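Cell division control protein Cdc48 (Mycobacterium smegmatis, PDB 5E7P) probably binds and hydrolyses ATP as a AAA-family ATPase with two nucleotide-binding modules, each able to hold ADP. Local coordinates at residues I662-G667 with V676-L681; A315-G320 with P359-I364. All blocks are in the same frame, centred on the assembly; numbering follows the deposited sequence.

Interaction 1: residues I662-G667 with V676-L681; sequences ILRTAG and VDLDSL
Arg-664 and Asp-679 form a salt bridge between helix 656-666 and the first turn of helix 678-684. The first torsion of the arginine sets CG anti to the carbonyl carbon (chi1 -79°). There CG lies 4.3 Å from Leu-678 CD1. From CG to NE the chain is extended and reaches toward Asp-679; the last torsion then turns the guanidinium so that its NH1 and NH2 edge meets the carboxylate. NH2 donates to Asp-679 OD2 at 2.8 Å. That bond is nearly straight (176°). OD2 lies in the guanidinium plane; NH2 comes to its syn side, somewhat out of the carboxylate plane. NH1 turns to OD1 as a second bond, but the modelled separation is too short to be trusted. The two planes are 47° apart, so the pairing is twisted rather than flat. Beside it, Leu-663 makes the apolar half. Its CB is 4.4 Å from Leu-678 CD1, and its CD1 meets Leu-681 CD2 at 4.1 Å, the two side chains crossing at about a right angle. Asp-677 N-caps the second helix: its OD1 accepts from Asp-679 N at 3.3 Å, met from above the carboxylate plane. Helix 678-684 belongs to the AAA+ lid, and helix 656-666 is probably part of the same helical bundle; the side chain of Leu-663 is about 10 Å from a bound ADP. The chemistry is mixed: buried Leu-663 meets two leucines of the second helix, and beside them a charged pair probably adds an attraction partly weakened by solvent.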
ATOM      1  N   ILE A 662     -23.271   0.160  11.502  1.00 35.37           N
ATOM      2  CA  ILE A 662     -21.988   0.775  11.827  1.00 34.06           C
ATOM      3  C   ILE A 662     -21.515   0.407  13.234  1.00 32.84           C
ATOM      4  O   ILE A 662     -20.362   0.025  13.427  1.00 32.64           O
ATOM      5  CB  ILE A 662     -22.058   2.307  11.681  1.00 34.49           C
ATOM      6  CG1 ILE A 662     -22.367   2.683  10.230  1.00 33.66           C
ATOM      7  CG2 ILE A 662     -20.754   2.942  12.115  1.00 34.92           C
ATOM      8  CD1 ILE A 662     -22.712   4.141  10.032  1.00 32.99           C
ATOM      9  N   LEU A 663     -22.409   0.512  14.211  1.00 34.27           N
ATOM     10  CA  LEU A 663     -22.078   0.118  15.576  1.00 36.10           C
ATOM     11  C   LEU A 663     -21.728  -1.368  15.655  1.00 38.39           C
ATOM     12  O   LEU A 663     -20.721  -1.743  16.256  1.00 39.88           O
ATOM     13  CB  LEU A 663     -23.227   0.442  16.531  1.00 36.73           C
ATOM     14  CG  LEU A 663     -23.466   1.918  16.848  1.00 37.09           C
ATOM     15  CD1 LEU A 663     -24.697   2.081  17.730  1.00 39.21           C
ATOM     16  CD2 LEU A 663     -22.242   2.532  17.508  1.00 35.27           C
ATOM     17  N   ARG A 664     -22.558  -2.208  15.042  1.00 38.24           N
ATOM     18  CA  ARG A 664     -22.327  -3.651  15.061  1.00 41.96           C
ATOM     19  C   ARG A 664     -21.046  -4.054  14.339  1.00 44.33           C
ATOM     20  O   ARG A 664     -20.322  -4.934  14.802  1.00 46.88           O
ATOM     21  CB  ARG A 664     -23.523  -4.412  14.486  1.00 44.96           C
ATOM     22  CG  ARG A 664     -24.671  -4.560  15.459  1.00 48.84           C
ATOM     23  CD  ARG A 664     -25.564  -5.732  15.090  1.00 52.42           C
ATOM     24  NE  ARG A 664     -26.443  -6.085  16.200  1.00 55.08           N
ATOM     25  CZ  ARG A 664     -27.602  -5.486  16.447  1.00 57.44           C
ATOM     26  NH1 ARG A 664     -28.024  -4.507  15.657  1.00 58.57           N
ATOM     27  NH2 ARG A 664     -28.338  -5.862  17.485  1.00 57.68           N
ATOM     28  N   THR A 665     -20.772  -3.413  13.206  1.00 44.21           N
ATOM     29  CA  THR A 665     -19.550  -3.679  12.457  1.00 45.99           C
ATOM     30  C   THR A 665     -18.316  -3.350  13.293  1.00 51.46           C
ATOM     31  O   THR A 665     -17.420  -4.179  13.449  1.00 55.10           O
ATOM     32  CB  THR A 665     -19.505  -2.880  11.131  1.00 44.19           C
ATOM     33  OG1 THR A 665     -20.427  -3.446  10.190  1.00 44.96           O
ATOM     34  CG2 THR A 665     -18.108  -2.913  10.531  1.00 42.52           C
ATOM     35  N   ALA A 666     -18.281  -2.141  13.842  1.00 53.28           N
ATOM     36  CA  ALA A 666     -17.117  -1.682  14.590  1.00 55.78           C
ATOM     37  C   ALA A 666     -17.032  -2.289  15.990  1.00 58.63           C
ATOM     38  O   ALA A 666     -15.938  -2.516  16.509  1.00 59.98           O
ATOM     39  CB  ALA A 666     -17.099  -0.161  14.663  1.00 55.05           C
ATOM     40  N   GLY A 667     -18.183  -2.551  16.598  1.00 59.73           N
ATOM     41  CA  GLY A 667     -18.215  -3.049  17.961  1.00 63.34           C
ATOM     42  C   GLY A 667     -18.383  -4.551  18.063  1.00 66.37           C
ATOM     43  O   GLY A 667     -18.768  -5.067  19.113  1.00 68.52           O
ATOM     44  N   VAL A 676     -26.382  -3.095  27.950  1.00 55.59           N
ATOM     45  CA  VAL A 676     -26.016  -2.357  26.748  1.00 53.38           C
ATOM     46  C   VAL A 676     -26.741  -2.919  25.529  1.00 51.59           C
ATOM     47  O   VAL A 676     -26.576  -4.087  25.177  1.00 50.67           O
ATOM     48  CB  VAL A 676     -24.495  -2.388  26.497  1.00 53.36           C
ATOM     49  CG1 VAL A 676     -24.146  -1.615  25.233  1.00 52.59           C
ATOM     50  CG2 VAL A 676     -23.753  -1.816  27.689  1.00 53.57           C
ATOM     51  N   ASP A 677     -27.549  -2.078  24.896  1.00 51.66           N
ATOM     52  CA  ASP A 677     -28.306  -2.476  23.716  1.00 52.18           C
ATOM     53  C   ASP A 677     -27.950  -1.575  22.533  1.00 49.30           C
ATOM     54  O   ASP A 677     -28.392  -0.427  22.457  1.00 48.54           O
ATOM     55  CB  ASP A 677     -29.804  -2.413  24.011  1.00 57.39           C
ATOM     56  CG  ASP A 677     -30.656  -2.782  22.812  1.00 63.25           C
ATOM     57  OD1 ASP A 677     -30.148  -3.477  21.904  1.00 65.06           O
ATOM     58  OD2 ASP A 677     -31.841  -2.382  22.782  1.00 66.06           O
ATOM     59  N   LEU A 678     -27.150  -2.107  21.614  1.00 46.04           N
ATOM     60  CA  LEU A 678     -26.667  -1.334  20.474  1.00 45.18           C
ATOM     61  C   LEU A 678     -27.794  -0.822  19.584  1.00 45.98           C
ATOM     62  O   LEU A 678     -27.651   0.201  18.915  1.00 44.59           O
ATOM     63  CB  LEU A 678     -25.677  -2.156  19.645  1.00 43.75           C
ATOM     64  CG  LEU A 678     -24.311  -2.418  20.286  1.00 44.31           C
ATOM     65  CD1 LEU A 678     -23.351  -3.036  19.273  1.00 44.83           C
ATOM     66  CD2 LEU A 678     -23.732  -1.133  20.873  1.00 41.03           C
ATOM     67  N   ASP A 679     -28.919  -1.530  19.585  1.00 47.66           N
ATOM     68  CA  ASP A 679     -30.048  -1.151  18.744  1.00 48.54           C
ATOM     69  C   ASP A 679     -30.760   0.093  19.259  1.00 44.95           C
ATOM     70  O   ASP A 679     -30.957   1.054  18.516  1.00 41.14           O
ATOM     71  CB  ASP A 679     -31.027  -2.316  18.599  1.00 54.31           C
ATOM     72  CG  ASP A 679     -30.430  -3.481  17.836  1.00 58.32           C
ATOM     73  OD1 ASP A 679     -29.566  -3.237  16.966  1.00 54.47           O
ATOM     74  OD2 ASP A 679     -30.825  -4.636  18.106  1.00 64.86           O
ATOM     75  N   SER A 680     -31.145   0.078  20.531  1.00 47.02           N
ATOM     76  CA  SER A 680     -31.775   1.245  21.137  1.00 48.95           C
ATOM     77  C   SER A 680     -30.802   2.423  21.172  1.00 47.66           C
ATOM     78  O   SER A 680     -31.204   3.578  21.023  1.00 50.43           O
ATOM     79  CB  SER A 680     -32.286   0.918  22.541  1.00 51.13           C
ATOM     80  OG  SER A 680     -31.262   0.344  23.331  1.00 52.49           O
ATOM     81  N   LEU A 681     -29.520   2.123  21.360  1.00 42.81           N
ATOM     82  CA  LEU A 681     -28.481   3.146  21.317  1.00 41.76           C
ATOM     83  C   LEU A 681     -28.452   3.838  19.958  1.00 40.79           C
ATOM     84  O   LEU A 681     -28.267   5.051  19.870  1.00 41.88           O
ATOM     85  CB  LEU A 681     -27.111   2.537  21.623  1.00 40.80           C
ATOM     86  CG  LEU A 681     -25.917   3.493  21.544  1.00 40.00           C
ATOM     87  CD1 LEU A 681     -26.077   4.629  22.540  1.00 40.69           C
ATOM     88  CD2 LEU A 681     -24.609   2.758  21.775  1.00 39.69           C
TER

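Interaction 2: residues A315-G320 with P359-I364; sequences AVTESG and PGVAFI
Val-361, at the start of strand 361-366, points its side chain at the last turn of helix 302-319. Apolar contact comes first. Val-361 CG1 lies 4.1 Å from Val-316 CG1 and equally near Val-316 CG2, so one methyl faces both branches of the other valine. The torsion of Val-361 puts CG1 anti to the backbone N (chi1 171°) and leaves CG2 beside that N. CG2 faces the backbone of the helix end. It lies 4.1 Å from Thr-317 CA and 3.8 Å from Gly-320 CA, and Val-316 O is also close to it. Thr-317 adds its own methyl, with CG2 4.2 Å from Val-361 CG2.

Backbone-to-backbone contact comes second. Gly-320 CA sits 3.3 Å from Gly-360 O, and the CA atoms of Gly-320 and Val-361 approach to 4.9 Å. Gly-320 is the first residue with non-helical backbone angles, its phi positive at 95°. A CB on Gly-320 would run into Gly-360 O, so its lack of a side chain permits this approach; Gly-360 also has a positive phi.

Polar bonds are absent between the two segments. Thr-317 OG1 turns back to its own helix and bonds to Val-313 O. Strand 321-326, which follows the helix directly, is the parallel neighbour of strand 361-366. Helix 302-319 is the helix of the beta-alpha-beta crossover from strand 289-293 to strand 321-326, as in P-loop ATPase cores, and here its end also meets the next strand, 361-366. The contact is held by van der Waals packing alone; the directional hydrogen bonds lie next to it, where Gly-321 pairs with Gly-360 and Ala-362.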
ATOM      1  N   ALA A 315      27.154   2.964 -19.661  1.00 42.65           N
ATOM      2  CA  ALA A 315      27.163   1.530 -19.925  1.00 42.49           C
ATOM      3  C   ALA A 315      26.008   1.121 -20.837  1.00 45.12           C
ATOM      4  O   ALA A 315      26.165   0.260 -21.705  1.00 47.99           O
ATOM      5  CB  ALA A 315      27.113   0.751 -18.621  1.00 39.66           C
ATOM      6  N   VAL A 316      24.849   1.740 -20.642  1.00 43.50           N
ATOM      7  CA  VAL A 316      23.685   1.425 -21.460  1.00 44.03           C
ATOM      8  C   VAL A 316      23.783   2.065 -22.845  1.00 45.31           C
ATOM      9  O   VAL A 316      23.210   1.562 -23.809  1.00 47.63           O
ATOM     10  CB  VAL A 316      22.356   1.830 -20.772  1.00 28.97           C
ATOM     11  CG1 VAL A 316      22.147   3.336 -20.833  1.00 28.18           C
ATOM     12  CG2 VAL A 316      21.181   1.096 -21.411  1.00 28.09           C
ATOM     13  N   THR A 317      24.520   3.168 -22.944  1.00 44.38           N
ATOM     14  CA  THR A 317      24.681   3.864 -24.216  1.00 45.94           C
ATOM     15  C   THR A 317      25.890   3.344 -24.986  1.00 50.77           C
ATOM     16  O   THR A 317      26.115   3.727 -26.134  1.00 52.44           O
ATOM     17  CB  THR A 317      24.816   5.388 -24.023  1.00 44.29           C
ATOM     18  OG1 THR A 317      25.891   5.668 -23.118  1.00 45.04           O
ATOM     19  CG2 THR A 317      23.526   5.969 -23.464  1.00 41.20           C
ATOM     20  N   GLU A 318      26.660   2.465 -24.352  1.00 53.40           N
ATOM     21  CA  GLU A 318      27.825   1.869 -24.996  1.00 58.12           C
ATOM     22  C   GLU A 318      27.413   0.777 -25.977  1.00 60.56           C
ATOM     23  O   GLU A 318      28.049   0.592 -27.012  1.00 64.25           O
ATOM     24  CB  GLU A 318      28.789   1.297 -23.955  1.00 59.79           C
ATOM     25  N   SER A 319      26.344   0.059 -25.653  1.00 59.99           N
ATOM     26  CA  SER A 319      25.903  -1.049 -26.491  1.00 60.22           C
ATOM     27  C   SER A 319      24.413  -0.966 -26.821  1.00 54.82           C
ATOM     28  O   SER A 319      23.932  -1.643 -27.728  1.00 55.25           O
ATOM     29  CB  SER A 319      26.219  -2.385 -25.811  1.00 63.36           C
ATOM     30  OG  SER A 319      26.557  -3.379 -26.763  1.00 66.02           O
ATOM     31  N   GLY A 320      23.688  -0.128 -26.091  1.00 49.26           N
ATOM     32  CA  GLY A 320      22.251  -0.025 -26.268  1.00 46.43           C
ATOM     33  C   GLY A 320      21.530  -0.919 -25.280  1.00 43.38           C
ATOM     34  O   GLY A 320      22.165  -1.641 -24.512  1.00 43.85           O
ATOM     35  N   PRO A 359      19.876   6.521 -29.454  1.00 39.45           N
ATOM     36  CA  PRO A 359      19.282   5.483 -30.305  1.00 39.86           C
ATOM     37  C   PRO A 359      19.625   4.084 -29.795  1.00 40.38           C
ATOM     38  O   PRO A 359      20.780   3.824 -29.446  1.00 38.95           O
ATOM     39  CB  PRO A 359      19.946   5.722 -31.666  1.00 42.64           C
ATOM     40  CG  PRO A 359      20.380   7.151 -31.638  1.00 43.16           C
ATOM     41  CD  PRO A 359      20.743   7.438 -30.214  1.00 41.53           C
ATOM     42  N   GLY A 360      18.628   3.204 -29.747  1.00 40.09           N
ATOM     43  CA  GLY A 360      18.823   1.847 -29.263  1.00 38.85           C
ATOM     44  C   GLY A 360      18.816   1.745 -27.748  1.00 38.59           C
ATOM     45  O   GLY A 360      19.167   0.709 -27.186  1.00 40.93           O
ATOM     46  N   VAL A 361      18.419   2.824 -27.084  1.00 35.40           N
ATOM     47  CA  VAL A 361      18.344   2.838 -25.626  1.00 34.43           C
ATOM     48  C   VAL A 361      16.939   3.203 -25.149  1.00 35.66           C
ATOM     49  O   VAL A 361      16.334   4.156 -25.640  1.00 38.11           O
ATOM     50  CB  VAL A 361      19.365   3.825 -25.017  1.00 32.77           C
ATOM     51  CG1 VAL A 361      19.132   3.983 -23.518  1.00 28.83           C
ATOM     52  CG2 VAL A 361      20.785   3.359 -25.290  1.00 34.40           C
ATOM     53  N   ALA A 362      16.419   2.436 -24.196  1.00 33.42           N
ATOM     54  CA  ALA A 362      15.127   2.739 -23.590  1.00 31.99           C
ATOM     55  C   ALA A 362      15.264   2.859 -22.074  1.00 30.61           C
ATOM     56  O   ALA A 362      16.134   2.231 -21.470  1.00 30.07           O
ATOM     57  CB  ALA A 362      14.102   1.673 -23.955  1.00 30.30           C
ATOM     58  N   PHE A 363      14.400   3.663 -21.462  1.00 28.93           N
ATOM     59  CA  PHE A 363      14.472   3.906 -20.025  1.00 26.35           C
ATOM     60  C   PHE A 363      13.178   3.523 -19.314  1.00 26.95           C
ATOM     61  O   PHE A 363      12.098   4.005 -19.660  1.00 27.72           O
ATOM     62  CB  PHE A 363      14.817   5.372 -19.753  1.00 25.91           C
ATOM     63  CG  PHE A 363      14.813   5.743 -18.295  1.00 27.53           C
ATOM     64  CD1 PHE A 363      15.670   5.121 -17.403  1.00 28.85           C
ATOM     65  CD2 PHE A 363      13.970   6.735 -17.823  1.00 27.58           C
ATOM     66  CE1 PHE A 363      15.674   5.467 -16.064  1.00 29.12           C
ATOM     67  CE2 PHE A 363      13.972   7.088 -16.485  1.00 28.72           C
ATOM     68  CZ  PHE A 363      14.823   6.450 -15.604  1.00 28.87           C
ATOM     69  N   ILE A 364      13.297   2.645 -18.324  1.00 25.56           N
ATOM     70  CA  ILE A 364      12.155   2.244 -17.512  1.00 25.41           C
ATOM     71  C   ILE A 364      12.464   2.396 -16.028  1.00 25.37           C
ATOM     72  O   ILE A 364      13.492   1.923 -15.550  1.00 27.78           O
ATOM     73  CB  ILE A 364      11.746   0.780 -17.778  1.00 24.90           C
ATOM     74  CG1 ILE A 364      11.407   0.573 -19.255  1.00 23.48           C
ATOM     75  CG2 ILE A 364      10.566   0.390 -16.903  1.00 22.69           C
ATOM     76  CD1 ILE A 364      11.131  -0.869 -19.609  1.00 26.70           C
TER

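Interaction 2 comes first along the chain and closes before interaction 1 opens. Their centres are about 62 Å apart, on opposite sides of the chain's centre; their nearest atoms are about 40 Å apart. They share no helix, strand or sheet. Interaction 2 belongs to the first AAA module, where helix 302-319 meets strand 361-366 of the mixed sheet. Interaction 1 lies in the second module, between helices 656-666 and 678-684, which follow strand 645-650 of the parallel sheet. One is thus a helix-strand contact of a nucleotide-binding core and the other a helix-helix contact of a lid region. They do not touch, so any effect of one on the other would have to pass through the rest of the chain.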